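Local coordinates for putative sugar ABC transport system, substrate-binding protein (Bordetella parapertussis, PDB 5IX8) that probably binds a sugar in the periplasm and delivers it to an ABC transporter for uptake, at residues A[1-4]-A[5-9]; A[260-263]-A[264-268]; A[118-122]-A[123-127]. All coordinates share one frame; numbering follows the deposited sequence.

Contact 1: A[1-4]-A[5-9]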
# COMPACT_ATOMS: atom_id res chain seq x y z
N ASP A 1 16.84 10.60 -9.53
CA ASP A 1 15.70 10.66 -10.44
C ASP A 1 14.46 10.30 -9.67
O ASP A 1 14.34 9.19 -9.14
CB ASP A 1 15.92 9.71 -11.64
CG ASP A 1 14.70 9.62 -12.60
OD1 ASP A 1 13.72 10.39 -12.52
OD2 ASP A 1 14.76 8.74 -13.49
N ARG A 2 13.52 11.25 -9.61
CA ARG A 2 12.29 11.02 -8.84
C ARG A 2 11.44 9.91 -9.44
O ARG A 2 10.53 9.40 -8.76
CB ARG A 2 11.46 12.31 -8.73
CG ARG A 2 10.75 12.74 -10.02
CD ARG A 2 10.18 14.17 -9.90
NE ARG A 2 9.41 14.52 -11.09
CZ ARG A 2 9.92 15.07 -12.19
NH1 ARG A 2 11.23 15.38 -12.27
NH2 ARG A 2 9.11 15.34 -13.20
N LEU A 3 11.65 9.58 -10.72
CA LEU A 3 10.90 8.50 -11.37
C LEU A 3 11.72 7.22 -11.49
O LEU A 3 11.27 6.26 -12.13
CB LEU A 3 10.39 8.98 -12.74
CG LEU A 3 9.35 10.10 -12.61
CD1 LEU A 3 9.21 10.85 -13.94
CD2 LEU A 3 8.03 9.55 -12.14
N GLN A 4 12.91 7.18 -10.87
CA GLN A 4 13.78 5.99 -10.82
C GLN A 4 14.07 5.39 -12.20
O GLN A 4 14.21 4.18 -12.33
CB GLN A 4 13.20 4.90 -9.93
CG GLN A 4 13.34 5.11 -8.45
CD GLN A 4 12.81 3.91 -7.64
OE1 GLN A 4 12.49 2.84 -8.19
NE2 GLN A 4 12.72 4.09 -6.33
N GLY A 5 14.14 6.23 -13.24
CA GLY A 5 14.35 5.76 -14.60
C GLY A 5 13.22 4.97 -15.22
O GLY A 5 13.42 4.36 -16.27
N ILE A 6 12.04 4.96 -14.61
CA ILE A 6 10.98 4.11 -15.14
C ILE A 6 10.39 4.70 -16.40
O ILE A 6 10.05 3.96 -17.34
CB ILE A 6 9.90 3.90 -14.06
CG1 ILE A 6 10.50 3.04 -12.96
CG2 ILE A 6 8.65 3.26 -14.68
CD1 ILE A 6 9.65 3.04 -11.68
N VAL A 7 10.26 6.02 -16.43
CA VAL A 7 9.67 6.71 -17.56
C VAL A 7 10.26 8.12 -17.56
O VAL A 7 10.63 8.64 -16.51
CB VAL A 7 8.13 6.68 -17.42
CG1 VAL A 7 7.72 7.38 -16.10
CG2 VAL A 7 7.49 7.31 -18.61
N GLU A 8 10.36 8.74 -18.75
CA GLU A 8 10.81 10.13 -18.81
C GLU A 8 9.65 11.06 -18.45
O GLU A 8 8.51 10.79 -18.84
CB GLU A 8 11.32 10.41 -20.23
CG GLU A 8 10.85 11.64 -20.89
CD GLU A 8 11.41 11.86 -22.30
OE1 GLU A 8 11.60 10.87 -23.07
OE2 GLU A 8 11.63 13.04 -22.64
N PRO A 9 9.86 12.11 -17.66
CA PRO A 9 8.73 13.01 -17.35
C PRO A 9 8.36 13.86 -18.56
O PRO A 9 9.23 14.44 -19.21
CB PRO A 9 9.26 13.89 -16.22
CG PRO A 9 10.72 13.90 -16.40
CD PRO A 9 11.12 12.57 -17.07
O HOH W 1 13.18 9.17 -15.44
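Asp1 and Gly5 meet where the N-terminal segment folds through two successive beta turns, a type I turn from Asp1 to Gln4 and a type I' turn from Leu3 to Ile6. Hydrogen bonds to backbone N-H groups fix the shape. The Asp1 carboxylate spans the first turn: OD1 takes the N-H of Leu3, which makes an Asx turn, and OD2 takes that of Gly5 at 2.6 Å between Asp1 OD2 and Gly5 N. Both donors stand above the carboxylate plane, and CG lies opposite the backbone N (chi1 175°), which turns the group over the bend. The second turn closes with Ile6 N on Leu3 O at 2.9 Å.

The apolar part is small. Leu3, buried against Arg259 of helix 254-270, sets its CD1 branch against Pro9 CB at 3.8 Å and, more loosely, against Val7 CG1. The Arg2 guanidinium meets the same proline obliquely, with Arg2 NH2 3.4 Å from Pro9 CB, while its NE forms a salt bridge with Glu40.

One water ties the ends of the bend together, donating to Asp1 OD2 at 2.5 Å and to Val7 O at 2.8 Å.

Contact 2: A[260-263]-A[264-268]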
# COMPACT_ATOMS: atom_id res chain seq x y z
N LEU A 260 4.05 8.35 -10.94
CA LEU A 260 3.81 7.52 -12.10
C LEU A 260 2.37 7.60 -12.57
O LEU A 260 2.12 7.60 -13.76
CB LEU A 260 4.19 6.07 -11.79
CG LEU A 260 5.67 5.83 -11.57
CD1 LEU A 260 5.91 4.44 -10.98
CD2 LEU A 260 6.47 6.02 -12.87
N ILE A 261 1.41 7.68 -11.65
CA ILE A 261 0.02 7.83 -12.09
C ILE A 261 -0.15 9.04 -12.99
O ILE A 261 -0.82 8.99 -14.03
CB ILE A 261 -0.90 7.88 -10.85
CG1 ILE A 261 -1.03 6.44 -10.28
CG2 ILE A 261 -2.25 8.49 -11.20
CD1 ILE A 261 -1.54 6.39 -8.84
N VAL A 262 0.46 10.16 -12.62
CA VAL A 262 0.37 11.37 -13.45
C VAL A 262 1.03 11.14 -14.81
O VAL A 262 0.48 11.51 -15.87
CB VAL A 262 0.98 12.57 -12.71
CG1 VAL A 262 1.09 13.79 -13.63
CG2 VAL A 262 0.14 12.89 -11.49
N GLN A 263 2.24 10.57 -14.81
CA GLN A 263 2.95 10.40 -16.08
C GLN A 263 2.24 9.41 -17.00
O GLN A 263 2.25 9.58 -18.23
CB GLN A 263 4.40 9.97 -15.82
CG GLN A 263 5.22 11.11 -15.20
CD GLN A 263 5.40 12.26 -16.19
OE1 GLN A 263 5.38 12.04 -17.39
NE2 GLN A 263 5.55 13.48 -15.68
N TYR A 264 1.64 8.36 -16.42
CA TYR A 264 0.88 7.41 -17.22
C TYR A 264 -0.40 8.04 -17.75
O TYR A 264 -0.79 7.81 -18.91
CB TYR A 264 0.53 6.15 -16.39
CG TYR A 264 1.62 5.09 -16.28
CD1 TYR A 264 2.89 5.41 -15.77
CD2 TYR A 264 1.36 3.78 -16.67
CE1 TYR A 264 3.87 4.44 -15.68
CE2 TYR A 264 2.34 2.78 -16.58
CZ TYR A 264 3.59 3.12 -16.09
OH TYR A 264 4.56 2.14 -15.99
N ALA A 265 -1.09 8.82 -16.89
CA ALA A 265 -2.35 9.45 -17.31
C ALA A 265 -2.13 10.41 -18.49
O ALA A 265 -2.97 10.46 -19.41
CB ALA A 265 -3.01 10.19 -16.14
N ILE A 266 -1.04 11.19 -18.47
CA ILE A 266 -0.81 12.13 -19.58
C ILE A 266 -0.68 11.36 -20.88
O ILE A 266 -1.25 11.75 -21.92
CB ILE A 266 0.44 12.99 -19.34
CG1 ILE A 266 0.25 13.91 -18.15
CG2 ILE A 266 0.76 13.83 -20.58
CD1 ILE A 266 1.57 14.51 -17.63
N ARG A 267 0.07 10.26 -20.84
CA ARG A 267 0.27 9.46 -22.04
C ARG A 267 -1.03 8.84 -22.50
O ARG A 267 -1.35 8.87 -23.70
CB ARG A 267 1.33 8.39 -21.75
CG ARG A 267 2.72 9.04 -21.69
CD ARG A 267 3.71 8.06 -21.11
NE ARG A 267 5.07 8.57 -21.29
CZ ARG A 267 5.66 9.43 -20.48
NH1 ARG A 267 5.05 9.86 -19.36
NH2 ARG A 267 6.88 9.82 -20.78
N GLU A 268 -1.80 8.27 -21.58
CA GLU A 268 -3.08 7.67 -21.97
C GLU A 268 -3.98 8.72 -22.61
O GLU A 268 -4.57 8.50 -23.67
CB GLU A 268 -3.76 7.06 -20.75
CG GLU A 268 -4.67 5.85 -21.05
CD GLU A 268 -6.05 6.24 -21.56
OE1 GLU A 268 -6.53 7.37 -21.28
OE2 GLU A 268 -6.68 5.39 -22.25
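Gln263 and Arg267 stand one turn apart on the alpha-helix 254-270, where i to i+4 pairing governs both backbone and side chains. Backbone bonds run from Tyr264 N to Leu260 O (2.8 Å), from Ala265 N to Ile261 O and from Ile266 N to Val262 O, but Arg267 N reaches Gln263 O only weakly, at 3.5 Å.

The tightly packed side is apolar and faces the sheet. Ile261 lies on Ile103, Ala105 and Val118, and Ala265 also rests on Ile103, so strands 101-105 and 116-119 cover this flank. Leu260 and Tyr264 run side by side in the same direction, with Leu260 CD2 4.1 Å from Tyr264 CE1, and both lean on Phe289 of strand 288-290. Tyr264 CD1 passes 3.1 Å from Leu260 O, and the ring's hydroxyl is bonded to Pro276 O.

On the other flank, still buried beneath the N-terminal segment, the contacts turn polar. Gln263 bends at chi2 (-67°), which folds its amide back toward Arg267, whose chain is extended from CG to NE. Ile10 N also bonds to Gln263 OE1, Gln263 NE2 donates to Glu40 OE2, and Arg267 NH2 reaches Glu8 O. Glu268, partly exposed, marks the solvent side and takes no part in this cluster; its carboxylate binds Lys101 and Tyr77. Arg267 NH1 grips two oxygens near the guanidinium plane: Gln263 O, approached from above its carbonyl plane, and Gln263 OE1, met on a lone pair at 3.0 Å from NH1.

Contact 3: A[118-122]-A[123-127]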
# COMPACT_ATOMS: atom_id res chain seq x y z
N VAL A 118 -1.39 1.53 -10.89
CA VAL A 118 0.01 1.64 -10.48
C VAL A 118 0.03 1.21 -9.04
O VAL A 118 -0.60 1.86 -8.19
CB VAL A 118 0.57 3.07 -10.61
CG1 VAL A 118 1.98 3.11 -10.08
CG2 VAL A 118 0.54 3.57 -12.08
N LEU A 119 0.71 0.11 -8.75
CA LEU A 119 0.69 -0.40 -7.37
C LEU A 119 1.95 -1.22 -7.13
O LEU A 119 3.02 -0.83 -7.61
CB LEU A 119 -0.62 -1.16 -7.09
CG LEU A 119 -1.04 -2.35 -7.97
CD1 LEU A 119 -1.98 -3.24 -7.15
CD2 LEU A 119 -1.76 -1.94 -9.24
N GLN A 120 1.85 -2.25 -6.30
CA GLN A 120 2.93 -3.22 -6.11
C GLN A 120 2.32 -4.60 -6.00
O GLN A 120 1.10 -4.74 -5.85
CB GLN A 120 3.78 -2.94 -4.86
CG GLN A 120 4.76 -1.80 -4.99
CD GLN A 120 5.65 -1.66 -3.75
OE1 GLN A 120 5.16 -1.67 -2.64
NE2 GLN A 120 6.94 -1.56 -3.95
N ASP A 121 3.18 -5.61 -6.05
CA ASP A 121 2.75 -7.01 -6.00
C ASP A 121 2.61 -7.41 -4.54
O ASP A 121 3.60 -7.67 -3.86
CB ASP A 121 3.79 -7.87 -6.72
CG ASP A 121 3.38 -9.31 -6.85
OD1 ASP A 121 2.60 -9.81 -6.00
OD2 ASP A 121 3.85 -9.96 -7.82
N ASP A 122 1.37 -7.49 -4.04
CA ASP A 122 1.15 -7.76 -2.62
C ASP A 122 1.62 -9.16 -2.22
O ASP A 122 2.19 -9.32 -1.13
CB ASP A 122 -0.32 -7.54 -2.27
CG ASP A 122 -0.67 -6.05 -2.26
OD1 ASP A 122 -0.20 -5.30 -1.35
OD2 ASP A 122 -1.36 -5.61 -3.19
N THR A 123 1.47 -10.16 -3.09
CA THR A 123 2.02 -11.47 -2.74
C THR A 123 3.53 -11.39 -2.54
O THR A 123 4.08 -12.04 -1.62
CB THR A 123 1.68 -12.49 -3.83
OG1 THR A 123 0.26 -12.53 -4.00
CG2 THR A 123 2.19 -13.87 -3.41
N LEU A 124 4.22 -10.61 -3.37
CA LEU A 124 5.68 -10.56 -3.29
C LEU A 124 6.14 -9.75 -2.07
O LEU A 124 7.20 -10.03 -1.50
CB LEU A 124 6.25 -9.98 -4.58
CG LEU A 124 7.77 -9.95 -4.71
CD1 LEU A 124 8.42 -11.30 -4.45
CD2 LEU A 124 8.07 -9.49 -6.13
N ILE A 125 5.33 -8.77 -1.65
CA ILE A 125 5.60 -8.11 -0.37
C ILE A 125 5.66 -9.15 0.75
O ILE A 125 6.58 -9.15 1.58
CB ILE A 125 4.53 -7.03 -0.09
CG1 ILE A 125 4.76 -5.82 -1.01
CG2 ILE A 125 4.59 -6.62 1.37
CD1 ILE A 125 3.74 -4.74 -0.83
N GLY A 126 4.69 -10.07 0.76
CA GLY A 126 4.71 -11.12 1.77
C GLY A 126 5.89 -12.06 1.60
O GLY A 126 6.53 -12.43 2.58
N LYS A 127 6.20 -12.43 0.37
CA LYS A 127 7.36 -13.30 0.13
C LYS A 127 8.67 -12.67 0.60
O LYS A 127 9.51 -13.36 1.18
CB LYS A 127 7.44 -13.64 -1.36
CG LYS A 127 6.28 -14.54 -1.81
CD LYS A 127 6.60 -15.16 -3.14
CE LYS A 127 5.51 -16.04 -3.65
NZ LYS A 127 6.04 -16.76 -4.88
O HOH W 2 0.02 -10.34 -5.84
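Asp121 holds its carboxylate opposite the backbone N (chi1 -174°), a torsion that swings OD1 over the first turn of helix 122-135 and makes the residue its N-cap. OD1 accepts from Leu124 N at 3.2 Å, a capping bond in which the donor stands 68° out of the carboxylate plane. On that same face the Leu124 side chain crosses the carboxylate at about a right angle, its CB 3.7 Å from Asp121 CG. The backbone carbonyl of the same aspartate is used as well: Ile125 N approaches Asp121 O almost in line with the carbonyl bond, at 3.0 Å, whereas Leu124 N makes only a weak, strongly bent bond to that oxygen. A water adds a further link, donating to Asp121 OD1 at 2.6 Å and accepting from Thr123 N. The cap thus provides acceptors for N-H groups that have no preceding helical turn, and its negative charge would probably be favoured by the helix N-terminus.

On the flank of the cap, Ile125 lies alongside Asp122, which forms a salt bridge with Arg158.

The segment is one of the crossings between the two lobes, as in periplasmic binding proteins of this fold: it carries the chain out of strand 116-119, paired with strands 101-105 and 288-290 and covered by helix 254-270, into a helix that packs against helix 154-168 and leads to strand 142-145 of the other sheet.

Overall arrangement
Contact 2 is the buried case, contact 1 lies at the surface, and contact 3 is intermediate, nearest the centre of the chain. Contacts 1 and 2 share an interface, since the 5-9 segment lies on the polar flank of helix 254-270. Contact 3 meets the same helix on its apolar flank, where strand 116-119 packs, while contacts 1 and 3 remain about 8 Å apart at their nearest atoms. In contacts 1 and 3 an aspartate carboxylate takes backbone N-H groups, organising two successive beta turns in one and a helix start in the other. Within contact 2 the backbone N-H groups bond instead to backbone carbonyls.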